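Local coordinates for ABC transporter substrate-binding protein (Bradyrhizobium japonicum, PDB 4I1D), which probably serves as the periplasmic solute-binding component of an ABC transporter, perhaps for polyamines, and holds D-malate in this crystal, at residues Q15-T19 and N35-I39; M90-Y94 and P269-K273; V108-K114 and K218-Y223; A259-L263 and N278-P282. All blocks are in the same frame, centred on the assembly; numbering follows the deposited sequence.

Interaction 1 (Q15-T19 and N35-I39)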
loop_
_atom_site.group_PDB
_atom_site.type_symbol
_atom_site.label_atom_id
_atom_site.label_comp_id
_atom_site.label_asym_id
_atom_site.label_seq_id
_atom_site.Cartn_x
_atom_site.Cartn_y
_atom_site.Cartn_z
ATOM N N GLN A 15 2.126 40.712 5.632
ATOM C CA GLN A 15 3.322 40.910 6.460
ATOM C C GLN A 15 4.102 42.158 6.039
ATOM O O GLN A 15 4.756 42.797 6.864
ATOM C CB GLN A 15 4.229 39.673 6.450
ATOM C CG GLN A 15 5.346 39.703 7.495
ATOM C CD GLN A 15 5.826 38.303 7.904
ATOM O OE1 GLN A 15 5.105 37.317 7.757
ATOM N NE2 GLN A 15 7.045 38.224 8.425
ATOM N N ALA A 16 4.054 42.507 4.757
ATOM C CA ALA A 16 4.750 43.719 4.322
ATOM C C ALA A 16 4.085 44.945 4.966
ATOM O O ALA A 16 4.751 45.905 5.354
ATOM C CB ALA A 16 4.747 43.840 2.808
ATOM N N ALA A 17 2.763 44.896 5.080
ATOM C CA ALA A 17 2.006 46.002 5.659
ATOM C C ALA A 17 2.304 46.129 7.147
ATOM O O ALA A 17 2.397 47.236 7.671
ATOM C CB ALA A 17 0.518 45.802 5.431
ATOM N N GLN A 18 2.445 44.984 7.817
ATOM C CA GLN A 18 2.790 44.949 9.231
ATOM C C GLN A 18 4.141 45.585 9.453
ATOM O O GLN A 18 4.382 46.242 10.468
ATOM C CB GLN A 18 2.871 43.506 9.727
ATOM C CG GLN A 18 1.548 42.772 9.792
ATOM C CD GLN A 18 1.772 41.339 10.206
ATOM O OE1 GLN A 18 2.342 41.092 11.260
ATOM N NE2 GLN A 18 1.376 40.388 9.355
ATOM N N THR A 19 5.035 45.347 8.504
ATOM C CA THR A 19 6.398 45.825 8.609
ATOM C C THR A 19 6.410 47.347 8.585
ATOM O O THR A 19 7.033 47.982 9.437
ATOM C CB THR A 19 7.270 45.242 7.481
ATOM O OG1 THR A 19 7.430 43.833 7.696
ATOM C CG2 THR A 19 8.649 45.917 7.434
ATOM N N ASN A 35 13.885 40.188 13.622
ATOM C CA ASN A 35 14.052 39.231 12.536
ATOM C C ASN A 35 12.704 38.604 12.201
ATOM O O ASN A 35 11.931 38.236 13.090
ATOM C CB ASN A 35 15.070 38.165 12.913
ATOM C CG ASN A 35 16.355 38.767 13.445
ATOM O OD1 ASN A 35 16.721 38.553 14.603
ATOM N ND2 ASN A 35 17.042 39.536 12.603
ATOM N N GLN A 36 12.411 38.512 10.913
ATOM C CA GLN A 36 11.112 38.038 10.466
ATOM C C GLN A 36 11.185 36.634 9.912
ATOM O O GLN A 36 12.198 36.228 9.343
ATOM C CB GLN A 36 10.550 38.966 9.384
ATOM C CG GLN A 36 10.161 40.354 9.877
ATOM C CD GLN A 36 9.336 41.118 8.857
ATOM O OE1 GLN A 36 8.489 40.539 8.166
ATOM N NE2 GLN A 36 9.577 42.422 8.754
ATOM N N ASP A 37 10.082 35.908 10.046
ATOM C CA ASP A 37 9.915 34.643 9.352
ATOM C C ASP A 37 8.447 34.571 8.933
ATOM O O ASP A 37 7.640 35.415 9.347
ATOM C CB ASP A 37 10.304 33.472 10.262
ATOM C CG ASP A 37 10.747 32.238 9.479
ATOM O OD1 ASP A 37 10.581 32.225 8.237
ATOM O OD2 ASP A 37 11.258 31.279 10.105
ATOM N N SER A 38 8.112 33.584 8.107
ATOM C CA SER A 38 6.753 33.401 7.607
ATOM C C SER A 38 6.421 31.929 7.477
ATOM O O SER A 38 7.287 31.107 7.171
ATOM C CB SER A 38 6.577 34.068 6.234
ATOM O OG SER A 38 6.833 35.458 6.325
ATOM N N ILE A 39 5.156 31.601 7.698
ATOM C CA ILE A 39 4.675 30.248 7.510
ATOM C C ILE A 39 3.150 30.297 7.431
ATOM O O ILE A 39 2.514 31.085 8.140
ATOM C CB ILE A 39 5.163 29.310 8.654
ATOM C CG1 ILE A 39 4.951 27.839 8.279
ATOM C CG2 ILE A 39 4.467 29.643 9.969
ATOM C CD1 ILE A 39 5.580 26.858 9.250
#
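Gln15, near the start of helix 12-30, reaches Gln36, Asp37 and Ser38 of strand 33-38, tying together the helix and second strand of a beta-alpha-beta unit. Its CB points at the strand, and with CG opposite the backbone N (chi1 -169°) the extended chain carries the amide there. CG passes 3.3 Å from Gln36 OE1, CD 3.4 Å from Ser38 OG. OE1 accepts from Ser38 OG at 2.9 Å, the hydroxyl standing above the carbonyl plane, and from Gly11 N. NE2 spends both hydrogens: on Gln36 OE1 at 2.7 Å and on Asp37 O at 3.0 Å, both acceptors near the Gln15 amide plane. A primary amide suits the place, offering one acceptor and two donors. A leucine here would probably deprive Asp37 O and Gln36 OE1 of a donor and leave the Gln36 amide freer to turn. The second subunit also reaches this strand, its Arg208 salt-bridged to Asp37 and its Gly12 N bonded to Ser38 OG. The glutamines run past one another from opposite ends, their amide planes 22° apart, and Gln36 NE2 donates to Thr19 OG1 at 2.8 Å. Thr19 OG1 donates to Gln15 O at 3.0 Å, from the face opposite Thr19 N.

Interaction 2 (M90-Y94 and P269-K273). With SO4 (sulfate ion), chain F.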
loop_
_atom_site.group_PDB
_atom_site.type_symbol
_atom_site.label_atom_id
_atom_site.label_comp_id
_atom_site.label_asym_id
_atom_site.label_seq_id
_atom_site.Cartn_x
_atom_site.Cartn_y
_atom_site.Cartn_z
HETATM N N MSE A 90 -6.664 47.489 26.812
HETATM C CA MSE A 90 -7.676 46.965 25.895
HETATM C C MSE A 90 -8.772 46.220 26.659
HETATM O O MSE A 90 -8.517 45.671 27.733
HETATM C CB MSE A 90 -7.032 46.050 24.847
HETATM C CG MSE A 90 -6.172 46.808 23.847
HETATM SE SE MSE A 90 -5.017 45.669 22.754
HETATM C CE MSE A 90 -6.348 44.427 22.082
ATOM N N PRO A 91 -10.000 46.210 26.115
ATOM C CA PRO A 91 -11.083 45.463 26.766
ATOM C C PRO A 91 -10.727 43.984 26.883
ATOM O O PRO A 91 -9.976 43.464 26.054
ATOM C CB PRO A 91 -12.267 45.658 25.812
ATOM C CG PRO A 91 -11.971 46.936 25.115
ATOM C CD PRO A 91 -10.474 46.955 24.938
ATOM N N GLU A 92 -11.261 43.325 27.906
ATOM C CA GLU A 92 -10.901 41.947 28.204
ATOM C C GLU A 92 -11.313 40.986 27.095
ATOM O O GLU A 92 -10.718 39.923 26.929
ATOM C CB GLU A 92 -11.485 41.520 29.554
ATOM C CG GLU A 92 -10.986 42.378 30.713
ATOM C CD GLU A 92 -10.804 41.600 32.004
ATOM O OE1 GLU A 92 -11.674 40.756 32.313
ATOM O OE2 GLU A 92 -9.788 41.833 32.704
ATOM N N ALA A 93 -12.324 41.365 26.327
ATOM C CA ALA A 93 -12.767 40.525 25.225
ATOM C C ALA A 93 -11.770 40.527 24.053
ATOM O O ALA A 93 -11.916 39.746 23.110
ATOM C CB ALA A 93 -14.136 40.959 24.754
ATOM N N TYR A 94 -10.764 41.397 24.116
ATOM C CA TYR A 94 -9.772 41.508 23.039
ATOM C C TYR A 94 -8.452 40.816 23.368
ATOM O O TYR A 94 -7.508 40.864 22.587
ATOM C CB TYR A 94 -9.504 42.972 22.688
ATOM C CG TYR A 94 -10.614 43.652 21.911
ATOM C CD1 TYR A 94 -10.556 43.755 20.525
ATOM C CD2 TYR A 94 -11.711 44.206 22.561
ATOM C CE1 TYR A 94 -11.564 44.385 19.810
ATOM C CE2 TYR A 94 -12.723 44.839 21.851
ATOM C CZ TYR A 94 -12.638 44.927 20.478
ATOM O OH TYR A 94 -13.634 45.559 19.767
ATOM N N PRO A 269 -7.771 47.197 13.043
ATOM C CA PRO A 269 -6.797 47.137 14.139
ATOM C C PRO A 269 -7.279 46.216 15.264
ATOM O O PRO A 269 -8.442 46.305 15.661
ATOM C CB PRO A 269 -6.722 48.598 14.624
ATOM C CG PRO A 269 -8.071 49.164 14.323
ATOM C CD PRO A 269 -8.578 48.430 13.074
ATOM N N GLY A 270 -6.409 45.337 15.754
ATOM C CA GLY A 270 -6.738 44.523 16.913
ATOM C C GLY A 270 -7.084 45.383 18.124
ATOM O O GLY A 270 -7.923 45.010 18.944
ATOM N N ASN A 271 -6.439 46.541 18.243
ATOM C CA ASN A 271 -6.697 47.441 19.364
ATOM C C ASN A 271 -7.688 48.516 18.966
ATOM O O ASN A 271 -7.344 49.441 18.227
ATOM C CB ASN A 271 -5.397 48.086 19.860
ATOM C CG ASN A 271 -5.605 48.949 21.104
ATOM O OD1 ASN A 271 -6.729 49.332 21.441
ATOM N ND2 ASN A 271 -4.515 49.260 21.786
ATOM N N PRO A 272 -8.928 48.403 19.459
ATOM C CA PRO A 272 -9.985 49.345 19.086
ATOM C C PRO A 272 -9.647 50.793 19.462
ATOM O O PRO A 272 -10.263 51.711 18.914
ATOM C CB PRO A 272 -11.207 48.833 19.863
ATOM C CG PRO A 272 -10.635 48.031 20.985
ATOM C CD PRO A 272 -9.396 47.402 20.431
ATOM N N LYS A 273 -8.686 50.993 20.362
ATOM C CA LYS A 273 -8.241 52.342 20.711
ATOM C C LYS A 273 -7.646 53.061 19.500
ATOM O O LYS A 273 -7.610 54.291 19.454
ATOM C CB LYS A 273 -7.218 52.320 21.852
ATOM C CG LYS A 273 -7.805 52.041 23.227
ATOM C CD LYS A 273 -7.414 53.125 24.226
ATOM C CE LYS A 273 -7.984 52.835 25.611
ATOM N NZ LYS A 273 -7.950 54.029 26.507
HETATM S S SO4 F . -13.605 45.326 29.933
HETATM O O1 SO4 F . -14.231 46.444 29.226
HETATM O O2 SO4 F . -12.197 45.629 30.195
HETATM O O3 SO4 F . -14.282 45.093 31.206
HETATM O O4 SO4 F . -13.718 44.120 29.113
#
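One face of the Tyr94 ring is covered by Pro272, whose CG lies 3.9 Å from the ring centroid and 16° off its normal, a CH-pi contact joining two loops of the solute-binding protein fold. Proline suits the place: its compact ring puts polarised C-H groups against the aromatic face, and its CD also rests 3.8 Å from Tyr94 CE1. At the edge of the tyrosine ring, in its plane, lies Pro91 O, the acceptor for Tyr94 N in the short 3-10 turn. Gly270 O comes obliquely, 3.3 Å from Tyr94 CD1.

The second flat group is the Asn271 amide. Met90, present as selenomethionine, lays CG over its face, 3.5 Å from Asn271 CG and nearly as close to OD1 and ND2. The chain then bends at chi3 (53°), bringing CE within 3.6 Å of Gly270 O. A long, flexible, apolar side chain can follow such a course.

Polar bonds fix the rotation of the amide: ND2 bonds to Val253 O, and OD1 closes an Asx turn. Beyond the contact, Glu92 N donates to a sulfate, probably from the crystallisation liquor. In the Asx turn, Lys273 N reaches Asn271 OD1 at 2.8 Å from above the carbonyl plane.

Interaction 3 (V108-K114 and K218-Y223). With SO4 (sulfate ion), chain K; ACT (acetate ion), chain R.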
loop_
_atom_site.group_PDB
_atom_site.type_symbol
_atom_site.label_atom_id
_atom_site.label_comp_id
_atom_site.label_asym_id
_atom_site.label_seq_id
_atom_site.Cartn_x
_atom_site.Cartn_y
_atom_site.Cartn_z
ATOM N N VAL A 108 -15.771 36.948 3.395
ATOM C CA VAL A 108 -16.927 37.636 2.827
ATOM C C VAL A 108 -17.450 36.986 1.545
ATOM O O VAL A 108 -16.738 36.237 0.866
ATOM C CB VAL A 108 -16.626 39.140 2.549
ATOM C CG1 VAL A 108 -16.415 39.904 3.854
ATOM C CG2 VAL A 108 -15.411 39.288 1.635
ATOM N N LEU A 109 -18.709 37.268 1.236
ATOM C CA LEU A 109 -19.275 36.965 -0.063
ATOM C C LEU A 109 -18.686 37.940 -1.092
ATOM O O LEU A 109 -18.982 39.140 -1.076
ATOM C CB LEU A 109 -20.804 37.097 -0.003
ATOM C CG LEU A 109 -21.613 36.870 -1.288
ATOM C CD1 LEU A 109 -21.182 35.596 -1.970
ATOM C CD2 LEU A 109 -23.133 36.849 -1.023
ATOM N N ALA A 110 -17.827 37.420 -1.964
ATOM C CA ALA A 110 -17.262 38.192 -3.066
ATOM C C ALA A 110 -17.954 37.765 -4.346
ATOM O O ALA A 110 -18.456 36.635 -4.449
ATOM C CB ALA A 110 -15.734 37.969 -3.176
ATOM N N TYR A 111 -17.988 38.665 -5.320
ATOM C CA TYR A 111 -18.758 38.429 -6.525
ATOM C C TYR A 111 -18.248 39.297 -7.672
ATOM O O TYR A 111 -17.699 40.365 -7.449
ATOM C CB TYR A 111 -20.239 38.710 -6.261
ATOM C CG TYR A 111 -20.513 40.149 -5.882
ATOM C CD1 TYR A 111 -20.564 40.541 -4.547
ATOM C CD2 TYR A 111 -20.705 41.119 -6.857
ATOM C CE1 TYR A 111 -20.808 41.863 -4.191
ATOM C CE2 TYR A 111 -20.941 42.447 -6.515
ATOM C CZ TYR A 111 -20.985 42.812 -5.181
ATOM O OH TYR A 111 -21.218 44.127 -4.841
ATOM N N SER A 112 -18.442 38.817 -8.897
ATOM C CA SER A 112 -18.068 39.536 -10.105
ATOM C C SER A 112 -19.088 40.623 -10.481
ATOM O O SER A 112 -20.301 40.372 -10.537
ATOM C CB SER A 112 -17.929 38.545 -11.261
ATOM O OG SER A 112 -18.013 39.198 -12.516
ATOM N N GLN A 113 -18.594 41.824 -10.750
ATOM C CA GLN A 113 -19.464 42.914 -11.193
ATOM C C GLN A 113 -19.847 42.783 -12.654
ATOM O O GLN A 113 -20.831 43.378 -13.084
ATOM C CB GLN A 113 -18.821 44.279 -10.952
ATOM C CG GLN A 113 -18.750 44.682 -9.489
ATOM C CD GLN A 113 -17.726 45.780 -9.256
ATOM O OE1 GLN A 113 -16.893 46.064 -10.126
ATOM N NE2 GLN A 113 -17.787 46.408 -8.085
ATOM N N LYS A 114 -19.073 42.017 -13.421
ATOM C CA LYS A 114 -19.438 41.746 -14.806
ATOM C C LYS A 114 -20.676 40.850 -14.825
ATOM O O LYS A 114 -21.598 41.054 -15.614
ATOM C CB LYS A 114 -18.285 41.104 -15.580
ATOM C CG LYS A 114 -17.325 42.113 -16.212
ATOM C CD LYS A 114 -16.156 41.430 -16.931
ATOM C CE LYS A 114 -15.062 42.436 -17.324
ATOM N NZ LYS A 114 -13.827 41.807 -17.906
ATOM N N LYS A 218 -13.005 43.540 -12.184
ATOM C CA LYS A 218 -14.359 44.019 -11.945
ATOM C C LYS A 218 -15.060 43.126 -10.930
ATOM O O LYS A 218 -15.954 42.363 -11.277
ATOM C CB LYS A 218 -15.153 44.095 -13.250
ATOM C CG LYS A 218 -14.653 45.162 -14.207
ATOM C CD LYS A 218 -14.328 46.439 -13.457
ATOM C CE LYS A 218 -14.043 47.599 -14.410
ATOM N NZ LYS A 218 -12.823 47.401 -15.245
ATOM N N VAL A 219 -14.632 43.212 -9.677
ATOM C CA VAL A 219 -15.209 42.398 -8.617
ATOM C C VAL A 219 -15.383 43.223 -7.352
ATOM O O VAL A 219 -14.804 44.300 -7.220
ATOM C CB VAL A 219 -14.331 41.172 -8.304
ATOM C CG1 VAL A 219 -13.962 40.442 -9.586
ATOM C CG2 VAL A 219 -13.083 41.594 -7.544
ATOM N N SER A 220 -16.184 42.717 -6.422
ATOM C CA SER A 220 -16.424 43.429 -5.177
ATOM C C SER A 220 -16.919 42.446 -4.128
ATOM O O SER A 220 -16.875 41.229 -4.334
ATOM C CB SER A 220 -17.458 44.541 -5.387
ATOM O OG SER A 220 -17.635 45.305 -4.207
ATOM N N PHE A 221 -17.395 42.971 -3.006
ATOM C CA PHE A 221 -17.882 42.127 -1.925
ATOM C C PHE A 221 -18.747 42.926 -0.976
ATOM O O PHE A 221 -18.782 44.153 -1.033
ATOM C CB PHE A 221 -16.719 41.477 -1.158
ATOM C CG PHE A 221 -15.998 42.412 -0.220
ATOM C CD1 PHE A 221 -14.894 43.134 -0.648
ATOM C CD2 PHE A 221 -16.414 42.554 1.097
ATOM C CE1 PHE A 221 -14.215 43.991 0.222
ATOM C CE2 PHE A 221 -15.746 43.409 1.973
ATOM C CZ PHE A 221 -14.643 44.127 1.534
ATOM N N THR A 222 -19.449 42.219 -0.101
ATOM C CA THR A 222 -20.252 42.863 0.925
ATOM C C THR A 222 -19.790 42.377 2.284
ATOM O O THR A 222 -19.301 41.253 2.411
ATOM C CB THR A 222 -21.748 42.526 0.773
ATOM O OG1 THR A 222 -22.485 43.155 1.828
ATOM C CG2 THR A 222 -21.962 41.022 0.858
ATOM N N TYR A 223 -19.927 43.221 3.300
ATOM C CA TYR A 223 -19.661 42.775 4.661
ATOM C C TYR A 223 -20.914 42.109 5.244
ATOM O O TYR A 223 -20.855 41.434 6.277
ATOM C CB TYR A 223 -19.180 43.925 5.551
ATOM C CG TYR A 223 -17.695 44.242 5.421
ATOM C CD1 TYR A 223 -16.725 43.319 5.815
ATOM C CD2 TYR A 223 -17.271 45.471 4.930
ATOM C CE1 TYR A 223 -15.373 43.598 5.699
ATOM C CE2 TYR A 223 -15.913 45.770 4.816
ATOM C CZ TYR A 223 -14.974 44.834 5.201
ATOM O OH TYR A 223 -13.638 45.141 5.087
HETATM S S SO4 K . -23.877 46.194 1.496
HETATM O O1 SO4 K . -24.234 47.570 1.165
HETATM O O2 SO4 K . -22.497 46.148 1.996
HETATM O O3 SO4 K . -24.805 45.683 2.510
HETATM O O4 SO4 K . -23.970 45.398 0.276
HETATM C C ACT R . -13.977 39.154 -14.336
HETATM O O ACT R . -15.057 38.920 -13.739
HETATM O OXT ACT R . -13.172 39.922 -13.750
HETATM C CH3 ACT R . -13.671 38.546 -15.679
HETATM O O HOH W 1 -20.046 38.772 3.459
#
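Strands 100-112 and 219-235 run antiparallel in the mixed sheet, and Tyr111 and Ser220 form a hydrogen-bonded pair between them. Tyr111 N donates to Ser220 O and Ser220 N returns a bond to Tyr111 O, each 3.0 Å long. Past the end of the pairing, Gln113 N takes Lys218 O at 2.7 Å.

On the Tyr111 side of the sheet the phenol lies back over the neighbouring strand, because chi1 (62°) places CG between its own backbone N and carbonyl carbon. Ser220 O, already bonded by Tyr111 N, therefore also lies against one face of the ring, displaced toward its rim, while Tyr111 CE1 meets Phe221 CA at 3.7 Å. The small Ser220 leaves room for this: its CB is 3.8 Å from Tyr111 OH and is touched by Gln113 NE2 as well. An alanine in place of Tyr111 would probably uncover Ser220 O and the Phe221 backbone, opening a gap over the strand, though the backbone bonds could persist.

The other face carries Ala110 and Phe221, a non-hydrogen-bonded pair, packed against Val209 of helix 206-214. Val108 CG2 presses obliquely on Phe221 CD2 at 3.5 Å. The phenylalanine in turn sets CE2 over the centre of the Tyr223 ring, whose OH is held by Gln287 O. Where the strands draw apart, a water links Leu109 N with Thr222 O. Two long antiparallel strands whose extensions join sheet strands of both lobes are consistent with the crossover of a two-lobed periplasmic binding protein.

Interaction 4 (A259-L263 and N278-P282)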
loop_
_atom_site.group_PDB
_atom_site.type_symbol
_atom_site.label_atom_id
_atom_site.label_comp_id
_atom_site.label_asym_id
_atom_site.label_seq_id
_atom_site.Cartn_x
_atom_site.Cartn_y
_atom_site.Cartn_z
ATOM N N ALA A 259 -3.249 51.898 14.514
ATOM C CA ALA A 259 -4.054 52.720 13.623
ATOM C C ALA A 259 -3.380 52.854 12.257
ATOM O O ALA A 259 -4.036 53.152 11.261
ATOM C CB ALA A 259 -4.338 54.122 14.245
ATOM N N ASN A 260 -2.071 52.629 12.205
ATOM C CA ASN A 260 -1.351 52.750 10.940
ATOM C C ASN A 260 -1.489 51.531 10.036
ATOM O O ASN A 260 -1.259 51.620 8.828
ATOM C CB ASN A 260 0.124 53.076 11.163
ATOM C CG ASN A 260 0.391 54.573 11.160
ATOM O OD1 ASN A 260 0.761 55.151 10.135
ATOM N ND2 ASN A 260 0.193 55.210 12.308
ATOM N N LEU A 261 -1.869 50.398 10.614
ATOM C CA LEU A 261 -1.954 49.159 9.838
ATOM C C LEU A 261 -2.956 49.242 8.677
ATOM O O LEU A 261 -2.603 48.942 7.534
ATOM C CB LEU A 261 -2.245 47.948 10.730
ATOM C CG LEU A 261 -2.392 46.650 9.940
ATOM C CD1 LEU A 261 -1.124 46.363 9.163
ATOM C CD2 LEU A 261 -2.734 45.488 10.858
ATOM N N PRO A 262 -4.204 49.652 8.967
ATOM C CA PRO A 262 -5.233 49.815 7.927
ATOM C C PRO A 262 -4.932 50.947 6.951
ATOM O O PRO A 262 -5.695 51.180 6.015
ATOM C CB PRO A 262 -6.493 50.148 8.729
ATOM C CG PRO A 262 -5.997 50.676 10.023
ATOM C CD PRO A 262 -4.747 49.901 10.312
ATOM N N LEU A 263 -3.843 51.667 7.166
ATOM C CA LEU A 263 -3.434 52.639 6.169
ATOM C C LEU A 263 -2.769 51.897 5.009
ATOM O O LEU A 263 -2.603 52.438 3.915
ATOM C CB LEU A 263 -2.485 53.674 6.770
ATOM C CG LEU A 263 -3.093 54.623 7.806
ATOM C CD1 LEU A 263 -2.149 55.792 8.075
ATOM C CD2 LEU A 263 -4.424 55.136 7.317
ATOM N N ASN A 278 -7.118 59.341 15.475
ATOM C CA ASN A 278 -7.179 60.365 14.436
ATOM C C ASN A 278 -6.106 60.210 13.363
ATOM O O ASN A 278 -5.569 61.207 12.874
ATOM C CB ASN A 278 -7.078 61.765 15.049
ATOM C CG ASN A 278 -8.364 62.553 14.919
ATOM O OD1 ASN A 278 -8.521 63.356 13.999
ATOM N ND2 ASN A 278 -9.294 62.330 15.844
ATOM N N VAL A 279 -5.781 58.968 13.007
ATOM C CA VAL A 279 -4.882 58.731 11.879
ATOM C C VAL A 279 -5.652 58.102 10.731
ATOM O O VAL A 279 -5.285 58.263 9.567
ATOM C CB VAL A 279 -3.648 57.862 12.243
ATOM C CG1 VAL A 279 -3.418 57.855 13.745
ATOM C CG2 VAL A 279 -3.794 56.452 11.698
ATOM N N ILE A 280 -6.731 57.403 11.071
ATOM C CA ILE A 280 -7.618 56.795 10.084
ATOM C C ILE A 280 -8.782 57.716 9.739
ATOM O O ILE A 280 -9.645 57.973 10.578
ATOM C CB ILE A 280 -8.201 55.476 10.604
ATOM C CG1 ILE A 280 -7.081 54.559 11.108
ATOM C CG2 ILE A 280 -9.013 54.787 9.513
ATOM C CD1 ILE A 280 -7.586 53.305 11.803
ATOM N N LYS A 281 -8.807 58.207 8.504
ATOM C CA LYS A 281 -9.894 59.063 8.040
ATOM C C LYS A 281 -11.204 58.268 7.945
ATOM O O LYS A 281 -11.184 57.060 7.687
ATOM C CB LYS A 281 -9.537 59.687 6.687
ATOM C CG LYS A 281 -8.189 60.412 6.673
ATOM C CD LYS A 281 -7.941 61.169 5.358
ATOM C CE LYS A 281 -6.872 60.498 4.485
ATOM N NZ LYS A 281 -7.326 59.219 3.847
ATOM N N PRO A 282 -12.347 58.948 8.154
ATOM C CA PRO A 282 -13.676 58.317 8.150
ATOM C C PRO A 282 -13.926 57.463 6.902
ATOM O O PRO A 282 -14.419 56.338 7.021
ATOM C CB PRO A 282 -14.632 59.515 8.157
ATOM C CG PRO A 282 -13.825 60.650 8.721
ATOM C CD PRO A 282 -12.434 60.418 8.237
#
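Ala259 meets Val279 and Ile280 at once. Its CB lies 3.5 Å from Val279 CG2, tighter than ordinary carbon contact, and its carbonyl O is covered by Val279 CG2 and, at 3.4 Å, by Ile280 CG1. So close an approach suits alanine's single methyl, and the nearly eclipsed chi1 of Val279 (-19°) hints that the valine is strained or its rotation poorly fixed. Asn260 starts away from the loop. Its amide swings round until ND2 is 4.2 Å from Val279 CG2, but its firm partner is Val256 O, one turn back on the same helix.

The 3-10 turn 261-263 follows in the wake of helix 255-260, and the partner is the irregular loop that leads to helix 282-285, with Lys281 at the N-cap. Leu261 faces the opposite way, onto Ala17 of helix 12-30, so the turn is packed on both sides.

Pro262 suits a 3-10 turn, and having no N-H it brings no donor back to Ala259 O, where aliphatic carbons lie instead. Its CG touches Ile280 CD1 at 3.6 Å, the two side chains crossing at about a right angle. Ile280 reaches this far because its chain is extended (chi2 173°). Leu263 comes last in the turn: its N donates to Asn260 O, and its branches divide, CD1 to Val279 CG2 at 4.0 Å and CD2 to Val279 O at 3.9 Å.

How the interactions relate
Interactions 1 and 4 touch directly, where Leu261 CD1 lies 3.9 Å from Ala17 O, so helix 12-30 bears on strand 33-38 through one side and on the 259-263 turn through another. Interactions 2 and 4 alternate along the chain and come within about 5 Å at their nearest atoms, sharing the loop that follows strand 268-269. Interaction 3 stands apart, its centre about 28 Å from that of interaction 1, although both reach the same mixed sheet. The bound D-malate lies about 9 Å from the side chain of Gln15 and about 12 Å from that of Val108, between interactions 1 and 3; interactions 2 and 4 are remote from the malate site.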